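Local coordinates for putative sugar binding protein (Geobacillus stearothermophilus, PDB 6GT9), which binds galactose and glucose, probably as the sugar-recognising component of a three-component sensing system tied to galactan utilization, at residues K298-R301 and K302-P306; V102-I105 and N106-T109; T252-Y255 and L256-G259; K278-A281 and E282-G286. One frame throughout, in Å; residues are numbered along the deposited sequence.

Interaction 1. Residues K298-R301 and K302-P306; sequences KVIR and KKDLP
With CG of Asp304 anti to its own carbonyl carbon (chi1 -62°), the carboxylate swings back along the chain to the amide of Arg301. Arg301 N donates to Asp304 OD2 over 2.9 Å in a nearly straight bond (171° at the hydrogen), using the anti lone pair of the oxygen. The backbone answers in the other direction: Asp304 N gives its hydrogen to Arg301 O, also at 2.9 Å, approaching from 49° out of the carbonyl plane. OD2 has a second partner in a bridging water, which donates to it at 2.6 Å and accepts from Arg301 NH1, lying at the edge of the guanidinium, in its plane. This doubly bonded turn follows strand 298-301, an edge strand of the mixed sheet, antiparallel to 263-266, and leads into a short 3-10 segment, where Leu305 N bonds to Lys302 O. Shortening Asp304 to an alanine would probably leave both the Arg301 amide and the water without this acceptor. The extended Arg301 side chain runs beside that of Lys303, NZ of the lysine 4.0 Å from CD of the arginine, and goes on to a salt bridge with Asp149. On the apolar side Ile300 CD1 lies 4.2 Å from Leu305 CD2, while the Ile300 side chain also packs against Leu256 of helix 250-258.

Interaction 2. Residues V102-I105 and N106-T109; sequences VPVI and NEIT
Ile105 O is gripped twice by Thr109, by the backbone N at 2.9 Å and by the hydroxyl OG1 at 3.0 Å. The hydroxyl comes from above the carbonyl, 40° out of its plane. A chi1 of -63° sets OG1 beside the backbone N of Thr109, within reach of the same carbonyl. All of this lies within helix 98-110, the crossover helix of the beta-alpha-beta unit between strands 90-93 and 115-118. The helix is kinked at Pro103, whose nitrogen has no hydrogen to give to the turn before; its carbonyl still accepts from Glu107 N. Nearer the start of the helix, Asn106 N bonds to Val102 O at 2.9 Å, and the Asn106 side chain lies alongside that of Val102, ND2 4.0 Å from Val102 CG1. The amide oxygen OD1 is turned to a partner beyond the helix, accepting from the backbone N of Arg126. Were Asn106 a leucine, the Arg126 amide, in the loop after strand 115-118, would probably lack this acceptor, and that link to the helix would be lost. Val104 and Ile108 are buried against helix 73-85, where they meet Leu77, Lys81, Leu80 and Ala84. Glu107 runs next to Val104, OE1 4.0 Å from Val104 CG2. The side chains of Val104 and Ile108 cross at a slant, Val104 CG1 4.0 Å from Ile108 CD1, and Ile108 CG1 lies 3.2 Å from Val104 O.

Interaction 3. Residues T252-Y255 and L256-G259; sequences TIRY and LQKG
The methylenes of Lys258 lie over one face of the Arg254 guanidinium, with Lys258 CG 3.4 Å from Arg254 CZ and Lys258 CD 3.6 Å from the same carbon. Gln257 meets the edge of the group, its CB in the guanidinium plane and its CG 3.7 Å from Arg254 NH1; the amide plane of the glutamine is turned only 25° from that of the guanidinium. A bend at chi2 of Arg254 (53°) carries the arginine along the helix to these two residues, which follow it by three and four positions. Lys258 NZ lies 5.7 Å from Arg254 NH2 and forms a salt bridge with Glu233, which probably eases the nearness of two like charges. Beneath the side chains, Lys258 N donates to Arg254 O at 2.8 Å, in the carbonyl plane, and fixes the turn that brings the pair together. Further round, Ile253 CD1 lies 4.3 Å from Leu256 CD2, and Tyr255 packs on helix 224-235. Helix 250-258 connects strands 242-246 and 263-266 in a beta-alpha-beta unit. Gly259, where a CB would press on the Lys258 carbonyl oxygen, follows it with positive phi (88°) and bonds back into the last turn, a Schellman motif.

Interaction 4. Residues K278-A281 and E282-G286; sequences KMMA and EIVAG
Val284 lays its CG2 methyl over the carbonyl of Met280, 3.3 Å from Met280 O, and from there just reaches Met280 CG at 4.5 Å. The same carbonyl oxygen accepts from Val284 N at 2.9 Å, so methyl and amide of one residue both cover it. Ile283 repeats the pattern one residue earlier: its CG1, placed anti to the carbonyl carbon (chi1 -67°), sits 3.4 Å from Met279 O, to which Ile283 N is bonded. Glu282 does likewise with Lys278, its CG 3.4 Å from Lys278 O, before the chain bends at chi2. Contact between side chains is therefore slight, and the fit along this part of the helix is largely that of side-chain carbons against carbonyl oxygens. The regular bonding fades at the C-terminal end of the helix, where Ala285 N makes weak bonds to Ala281 O and Glu282 O. The helix closes in a Schellman motif at Gly286, with positive phi (80°) and a sound bond of 2.9 Å from Gly286 N to Ile283 O. Helix 269-284 rests here on the parallel sheet that also holds strands 62-65 and 90-93: Met280 and Val284 touch Phe33 of strand 32-36, Met280 and Ile283 touch Val116 of strand 115-118, and Lys278 and Ala281 lean on Leu59 of helix 43-59.

Interactions 1 and 3 adjoin, their centres about 10 Å apart: Lys302 NZ probably bonds to Gln257 O, so the last strand and helix 250-258 hold each other. Interactions 2 and 4 lie on helices of the other sheet, centres about 19 Å apart and without touching; 2 is across the chain's centre from 1 and 3. Both 2 and 4 pack on strand 115-118. Interaction 2, partly buried like interaction 3, adds side-chain bonds to the helix, whereas interaction 4, a surface contact, is almost wholly backbone and apolar. Charge and water enter at the surface contact 1, and at 3 aliphatic carbons lie over an arginine; helices 250-258 and 269-284 share a glycine ending.

Interaction 1. Residues K298-R301 and K302-P306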
loop_
_atom_site.group_PDB
_atom_site.type_symbol
_atom_site.label_atom_id
_atom_site.label_comp_id
_atom_site.label_asym_id
_atom_site.label_seq_id
_atom_site.Cartn_x
_atom_site.Cartn_y
_atom_site.Cartn_z
ATOM N N LYS A 298 6.513 7.765 7.645
ATOM C CA LYS A 298 7.684 8.644 7.716
ATOM C C LYS A 298 8.723 8.117 6.745
ATOM O O LYS A 298 8.773 6.913 6.477
ATOM C CB LYS A 298 8.281 8.683 9.124
ATOM C CG LYS A 298 8.736 7.320 9.623
ATOM C CD LYS A 298 9.699 7.431 10.795
ATOM C CE LYS A 298 9.443 6.339 11.825
ATOM N NZ LYS A 298 10.519 6.239 12.856
ATOM N N VAL A 299 9.560 9.008 6.242
ATOM C CA VAL A 299 10.661 8.601 5.381
ATOM C C VAL A 299 11.843 8.227 6.263
ATOM O O VAL A 299 12.175 8.943 7.212
ATOM C CB VAL A 299 11.027 9.713 4.388
ATOM C CG1 VAL A 299 12.203 9.274 3.497
ATOM C CG2 VAL A 299 9.820 10.049 3.531
ATOM N N ILE A 300 12.448 7.079 5.985
ATOM C CA ILE A 300 13.669 6.679 6.658
ATOM C C ILE A 300 14.763 6.532 5.609
ATOM O O ILE A 300 14.506 6.297 4.424
ATOM C CB ILE A 300 13.513 5.375 7.459
ATOM C CG1 ILE A 300 13.113 4.228 6.525
ATOM C CG2 ILE A 300 12.499 5.571 8.592
ATOM C CD1 ILE A 300 13.885 2.947 6.742
ATOM N N ARG A 301 16.000 6.676 6.068
ATOM C CA ARG A 301 17.190 6.516 5.247
ATOM C C ARG A 301 18.119 5.542 5.960
ATOM O O ARG A 301 17.807 5.040 7.045
ATOM C CB ARG A 301 17.869 7.873 4.988
ATOM C CG ARG A 301 16.970 8.875 4.267
ATOM C CD ARG A 301 17.515 10.293 4.325
ATOM N NE ARG A 301 16.735 11.228 3.512
ATOM C CZ ARG A 301 15.687 11.913 3.963
ATOM N NH1 ARG A 301 15.283 11.753 5.216
ATOM N NH2 ARG A 301 15.032 12.748 3.160
ATOM N N LYS A 302 19.270 5.280 5.337
ATOM C CA LYS A 302 20.244 4.345 5.896
ATOM C C LYS A 302 20.684 4.738 7.305
ATOM O O LYS A 302 20.994 3.862 8.121
ATOM C CB LYS A 302 21.454 4.257 4.967
ATOM C CG LYS A 302 22.543 3.299 5.418
ATOM C CD LYS A 302 23.796 3.503 4.580
ATOM C CE LYS A 302 24.976 2.740 5.145
ATOM N NZ LYS A 302 24.735 1.278 5.127
ATOM N N LYS A 303 20.727 6.040 7.612
ATOM C CA LYS A 303 21.109 6.487 8.949
ATOM C C LYS A 303 20.104 6.073 10.014
ATOM O O LYS A 303 20.411 6.162 11.209
ATOM C CB LYS A 303 21.277 8.013 8.981
ATOM C CG LYS A 303 19.966 8.772 8.804
ATOM C CD LYS A 303 20.115 10.284 8.930
ATOM C CE LYS A 303 21.043 10.854 7.863
ATOM N NZ LYS A 303 20.810 10.254 6.514
ATOM N N ASP A 304 18.916 5.643 9.621
ATOM C CA ASP A 304 17.913 5.230 10.586
ATOM C C ASP A 304 17.955 3.742 10.870
ATOM O O ASP A 304 17.259 3.286 11.771
ATOM C CB ASP A 304 16.523 5.638 10.100
ATOM C CG ASP A 304 16.377 7.141 9.959
ATOM O OD1 ASP A 304 16.328 7.820 11.003
ATOM O OD2 ASP A 304 16.297 7.643 8.811
ATOM N N LEU A 305 18.750 2.985 10.130
ATOM C CA LEU A 305 18.946 1.564 10.387
ATOM C C LEU A 305 19.929 1.401 11.524
ATOM O O LEU A 305 21.020 1.982 11.451
ATOM C CB LEU A 305 19.455 0.849 9.159
ATOM C CG LEU A 305 18.636 1.127 7.905
ATOM C CD1 LEU A 305 19.271 0.407 6.737
ATOM C CD2 LEU A 305 17.193 0.704 8.109
ATOM N N PRO A 306 19.604 0.585 12.553
ATOM C CA PRO A 306 18.721 -0.585 12.766
ATOM C C PRO A 306 17.228 -0.276 12.796
ATOM O O PRO A 306 16.896 0.872 12.620
ATOM C CB PRO A 306 19.148 -1.102 14.127
ATOM C CG PRO A 306 19.453 0.198 14.893
ATOM C CD PRO A 306 20.041 1.146 13.828
HETATM O O HOH W 1 16.300 9.961 7.699
#

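Interaction 2. Residues V102-I105 and N106-T109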
loop_
_atom_site.group_PDB
_atom_site.type_symbol
_atom_site.label_atom_id
_atom_site.label_comp_id
_atom_site.label_asym_id
_atom_site.label_seq_id
_atom_site.Cartn_x
_atom_site.Cartn_y
_atom_site.Cartn_z
ATOM N N VAL A 102 -17.034 1.837 -3.805
ATOM C CA VAL A 102 -18.011 2.557 -2.979
ATOM C C VAL A 102 -19.404 1.924 -3.064
ATOM O O VAL A 102 -19.968 1.584 -2.016
ATOM C CB VAL A 102 -18.015 4.050 -3.317
ATOM C CG1 VAL A 102 -19.233 4.716 -2.687
ATOM C CG2 VAL A 102 -16.734 4.729 -2.839
ATOM N N PRO A 103 -19.997 1.742 -4.248
ATOM C CA PRO A 103 -21.314 1.081 -4.282
ATOM C C PRO A 103 -21.327 -0.313 -3.671
ATOM O O PRO A 103 -22.337 -0.693 -3.069
ATOM C CB PRO A 103 -21.655 1.049 -5.780
ATOM C CG PRO A 103 -20.366 1.291 -6.486
ATOM C CD PRO A 103 -19.588 2.190 -5.590
ATOM N N VAL A 104 -20.245 -1.085 -3.793
ATOM C CA VAL A 104 -20.243 -2.435 -3.231
ATOM C C VAL A 104 -20.098 -2.388 -1.713
ATOM O O VAL A 104 -20.757 -3.146 -0.993
ATOM C CB VAL A 104 -19.140 -3.291 -3.876
ATOM C CG1 VAL A 104 -19.077 -4.667 -3.221
ATOM C CG2 VAL A 104 -19.384 -3.430 -5.366
ATOM N N ILE A 105 -19.218 -1.524 -1.198
ATOM C CA ILE A 105 -19.156 -1.339 0.250
ATOM C C ILE A 105 -20.517 -0.911 0.783
ATOM O O ILE A 105 -20.992 -1.433 1.797
ATOM C CB ILE A 105 -18.050 -0.336 0.629
ATOM C CG1 ILE A 105 -16.670 -0.975 0.433
ATOM C CG2 ILE A 105 -18.226 0.100 2.063
ATOM C CD1 ILE A 105 -15.499 0.032 0.394
ATOM N N ASN A 106 -21.185 0.006 0.078
ATOM C CA ASN A 106 -22.487 0.495 0.529
ATOM C C ASN A 106 -23.543 -0.608 0.519
ATOM O O ASN A 106 -24.340 -0.720 1.457
ATOM C CB ASN A 106 -22.927 1.673 -0.338
ATOM C CG ASN A 106 -22.202 2.953 0.017
ATOM O OD1 ASN A 106 -21.332 2.962 0.883
ATOM N ND2 ASN A 106 -22.552 4.041 -0.653
ATOM N N GLU A 107 -23.570 -1.431 -0.531
ATOM C CA GLU A 107 -24.574 -2.488 -0.590
ATOM C C GLU A 107 -24.325 -3.549 0.477
ATOM O O GLU A 107 -25.282 -4.099 1.040
ATOM C CB GLU A 107 -24.605 -3.106 -1.995
ATOM C CG GLU A 107 -23.894 -4.415 -2.148
ATOM C CD GLU A 107 -23.762 -4.858 -3.606
ATOM O OE1 GLU A 107 -23.153 -4.164 -4.386
ATOM O OE2 GLU A 107 -24.244 -5.906 -3.971
ATOM N N ILE A 108 -23.058 -3.833 0.785
ATOM C CA ILE A 108 -22.740 -4.768 1.862
ATOM C C ILE A 108 -23.203 -4.202 3.195
ATOM O O ILE A 108 -23.847 -4.892 3.997
ATOM C CB ILE A 108 -21.231 -5.078 1.876
ATOM C CG1 ILE A 108 -20.851 -5.923 0.663
ATOM C CG2 ILE A 108 -20.833 -5.758 3.186
ATOM C CD1 ILE A 108 -19.363 -6.092 0.483
ATOM N N THR A 109 -22.888 -2.923 3.439
ATOM C CA THR A 109 -23.328 -2.252 4.661
ATOM C C THR A 109 -24.842 -2.314 4.810
ATOM O O THR A 109 -25.355 -2.489 5.919
ATOM C CB THR A 109 -22.862 -0.795 4.654
ATOM O OG1 THR A 109 -21.428 -0.748 4.659
ATOM C CG2 THR A 109 -23.386 -0.045 5.878
#

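Interaction 3. Residues T252-Y255 and L256-G259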
loop_
_atom_site.group_PDB
_atom_site.type_symbol
_atom_site.label_atom_id
_atom_site.label_comp_id
_atom_site.label_asym_id
_atom_site.label_seq_id
_atom_site.Cartn_x
_atom_site.Cartn_y
_atom_site.Cartn_z
ATOM N N THR A 252 14.214 -4.444 0.558
ATOM C CA THR A 252 14.347 -2.990 0.584
ATOM C C THR A 252 15.392 -2.559 1.603
ATOM O O THR A 252 16.282 -1.758 1.292
ATOM C CB THR A 252 13.001 -2.334 0.899
ATOM O OG1 THR A 252 12.094 -2.549 -0.185
ATOM C CG2 THR A 252 13.177 -0.824 1.122
ATOM N N ILE A 253 15.303 -3.087 2.828
ATOM C CA ILE A 253 16.265 -2.712 3.865
ATOM C C ILE A 253 17.684 -3.067 3.434
ATOM O O ILE A 253 18.627 -2.288 3.637
ATOM C CB ILE A 253 15.904 -3.376 5.207
ATOM C CG1 ILE A 253 14.532 -2.901 5.697
ATOM C CG2 ILE A 253 16.983 -3.107 6.249
ATOM C CD1 ILE A 253 14.389 -1.408 5.778
ATOM N N ARG A 254 17.854 -4.247 2.832
ATOM C CA ARG A 254 19.167 -4.657 2.341
ATOM C C ARG A 254 19.721 -3.652 1.334
ATOM O O ARG A 254 20.869 -3.202 1.452
ATOM C CB ARG A 254 19.068 -6.050 1.716
ATOM C CG ARG A 254 20.393 -6.567 1.208
ATOM C CD ARG A 254 21.443 -6.498 2.310
ATOM N NE ARG A 254 22.766 -6.878 1.824
ATOM C CZ ARG A 254 23.864 -6.145 1.981
ATOM N NH1 ARG A 254 23.810 -4.984 2.629
ATOM N NH2 ARG A 254 25.020 -6.582 1.498
ATOM N N TYR A 255 18.911 -3.282 0.341
ATOM C CA TYR A 255 19.344 -2.313 -0.664
ATOM C C TYR A 255 19.645 -0.950 -0.042
ATOM O O TYR A 255 20.575 -0.250 -0.470
ATOM C CB TYR A 255 18.269 -2.175 -1.736
ATOM C CG TYR A 255 18.306 -3.205 -2.843
ATOM C CD1 TYR A 255 19.468 -3.437 -3.571
ATOM C CD2 TYR A 255 17.162 -3.929 -3.183
ATOM C CE1 TYR A 255 19.497 -4.369 -4.602
ATOM C CE2 TYR A 255 17.180 -4.858 -4.206
ATOM C CZ TYR A 255 18.348 -5.074 -4.913
ATOM O OH TYR A 255 18.362 -5.999 -5.930
ATOM N N LEU A 256 18.841 -0.543 0.945
ATOM C CA LEU A 256 19.114 0.677 1.691
ATOM C C LEU A 256 20.458 0.590 2.400
ATOM O O LEU A 256 21.230 1.559 2.415
ATOM C CB LEU A 256 17.986 0.910 2.693
ATOM C CG LEU A 256 17.627 2.263 3.280
ATOM C CD1 LEU A 256 17.353 3.283 2.196
ATOM C CD2 LEU A 256 16.396 2.063 4.147
ATOM N N GLN A 257 20.757 -0.570 2.991
ATOM C CA GLN A 257 22.052 -0.754 3.632
ATOM C C GLN A 257 23.183 -0.710 2.610
ATOM O O GLN A 257 24.250 -0.146 2.879
ATOM C CB GLN A 257 22.063 -2.073 4.406
ATOM C CG GLN A 257 23.362 -2.373 5.145
ATOM C CD GLN A 257 23.609 -1.457 6.339
ATOM O OE1 GLN A 257 24.750 -1.082 6.614
ATOM N NE2 GLN A 257 22.543 -1.104 7.056
ATOM N N LYS A 258 22.962 -1.288 1.427
ATOM C CA LYS A 258 23.957 -1.277 0.363
ATOM C C LYS A 258 24.125 0.090 -0.277
ATOM O O LYS A 258 25.102 0.291 -1.008
ATOM C CB LYS A 258 23.590 -2.287 -0.721
ATOM C CG LYS A 258 24.027 -3.710 -0.427
ATOM C CD LYS A 258 23.282 -4.725 -1.290
ATOM C CE LYS A 258 24.021 -5.075 -2.575
ATOM N NZ LYS A 258 24.264 -3.885 -3.438
ATOM N N GLY A 259 23.205 1.022 -0.036
ATOM C CA GLY A 259 23.249 2.326 -0.664
ATOM C C GLY A 259 22.560 2.405 -2.009
ATOM O O GLY A 259 22.423 3.509 -2.550
#

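Interaction 4. Residues K278-A281 and E282-G286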
loop_
_atom_site.group_PDB
_atom_site.type_symbol
_atom_site.label_atom_id
_atom_site.label_comp_id
_atom_site.label_asym_id
_atom_site.label_seq_id
_atom_site.Cartn_x
_atom_site.Cartn_y
_atom_site.Cartn_z
ATOM N N LYS A 278 -9.391 -5.431 15.863
ATOM C CA LYS A 278 -9.870 -4.895 17.137
ATOM C C LYS A 278 -11.012 -3.909 16.925
ATOM O O LYS A 278 -11.988 -3.924 17.681
ATOM C CB LYS A 278 -8.736 -4.206 17.913
ATOM C CG LYS A 278 -7.527 -5.086 18.240
ATOM C CD LYS A 278 -7.849 -6.249 19.169
ATOM C CE LYS A 278 -8.057 -5.800 20.622
ATOM N NZ LYS A 278 -6.767 -5.601 21.340
ATOM N N MET A 279 -10.895 -3.018 15.928
ATOM C CA MET A 279 -11.990 -2.091 15.637
ATOM C C MET A 279 -13.253 -2.846 15.254
ATOM O O MET A 279 -14.346 -2.509 15.710
ATOM C CB MET A 279 -11.625 -1.125 14.502
ATOM C CG MET A 279 -10.377 -0.250 14.662
ATOM S SD MET A 279 -10.608 1.177 15.715
ATOM C CE MET A 279 -10.602 0.408 17.343
ATOM N N MET A 280 -13.122 -3.861 14.388
ATOM C CA MET A 280 -14.287 -4.624 13.960
ATOM C C MET A 280 -15.030 -5.227 15.154
ATOM O O MET A 280 -16.264 -5.209 15.200
ATOM C CB MET A 280 -13.860 -5.717 12.976
ATOM C CG MET A 280 -15.051 -6.487 12.401
ATOM S SD MET A 280 -16.192 -5.451 11.460
ATOM C CE MET A 280 -15.296 -5.260 9.916
ATOM N N ALA A 281 -14.294 -5.757 16.134
ATOM C CA ALA A 281 -14.933 -6.350 17.303
ATOM C C ALA A 281 -15.681 -5.296 18.111
ATOM O O ALA A 281 -16.773 -5.557 18.616
ATOM C CB ALA A 281 -13.894 -7.057 18.175
ATOM N N GLU A 282 -15.126 -4.088 18.207
ATOM C CA GLU A 282 -15.812 -3.000 18.904
ATOM C C GLU A 282 -17.091 -2.593 18.181
ATOM O O GLU A 282 -18.103 -2.297 18.818
ATOM C CB GLU A 282 -14.872 -1.802 19.035
ATOM C CG GLU A 282 -13.704 -2.034 19.967
ATOM C CD GLU A 282 -14.114 -1.964 21.429
ATOM O OE1 GLU A 282 -14.402 -0.846 21.922
ATOM O OE2 GLU A 282 -14.160 -3.032 22.080
ATOM N N ILE A 283 -17.052 -2.547 16.848
ATOM C CA ILE A 283 -18.238 -2.216 16.064
ATOM C C ILE A 283 -19.308 -3.286 16.249
ATOM O O ILE A 283 -20.494 -2.981 16.444
ATOM C CB ILE A 283 -17.832 -2.069 14.580
ATOM C CG1 ILE A 283 -16.935 -0.849 14.380
ATOM C CG2 ILE A 283 -19.060 -2.041 13.663
ATOM C CD1 ILE A 283 -16.141 -0.907 13.091
ATOM N N VAL A 284 -18.908 -4.560 16.184
ATOM C CA VAL A 284 -19.868 -5.656 16.354
ATOM C C VAL A 284 -20.520 -5.595 17.732
ATOM O O VAL A 284 -21.653 -6.053 17.915
ATOM C CB VAL A 284 -19.163 -7.004 16.098
ATOM C CG1 VAL A 284 -19.983 -8.159 16.591
ATOM C CG2 VAL A 284 -18.869 -7.152 14.606
ATOM N N ALA A 285 -19.833 -5.001 18.708
ATOM C CA ALA A 285 -20.332 -4.835 20.066
ATOM C C ALA A 285 -21.241 -3.627 20.220
ATOM O O ALA A 285 -21.771 -3.410 21.317
ATOM C CB ALA A 285 -19.156 -4.717 21.042
ATOM N N GLY A 286 -21.430 -2.831 19.167
ATOM C CA GLY A 286 -22.180 -1.594 19.284
ATOM C C GLY A 286 -21.423 -0.417 19.864
ATOM O O GLY A 286 -22.057 0.525 20.366
#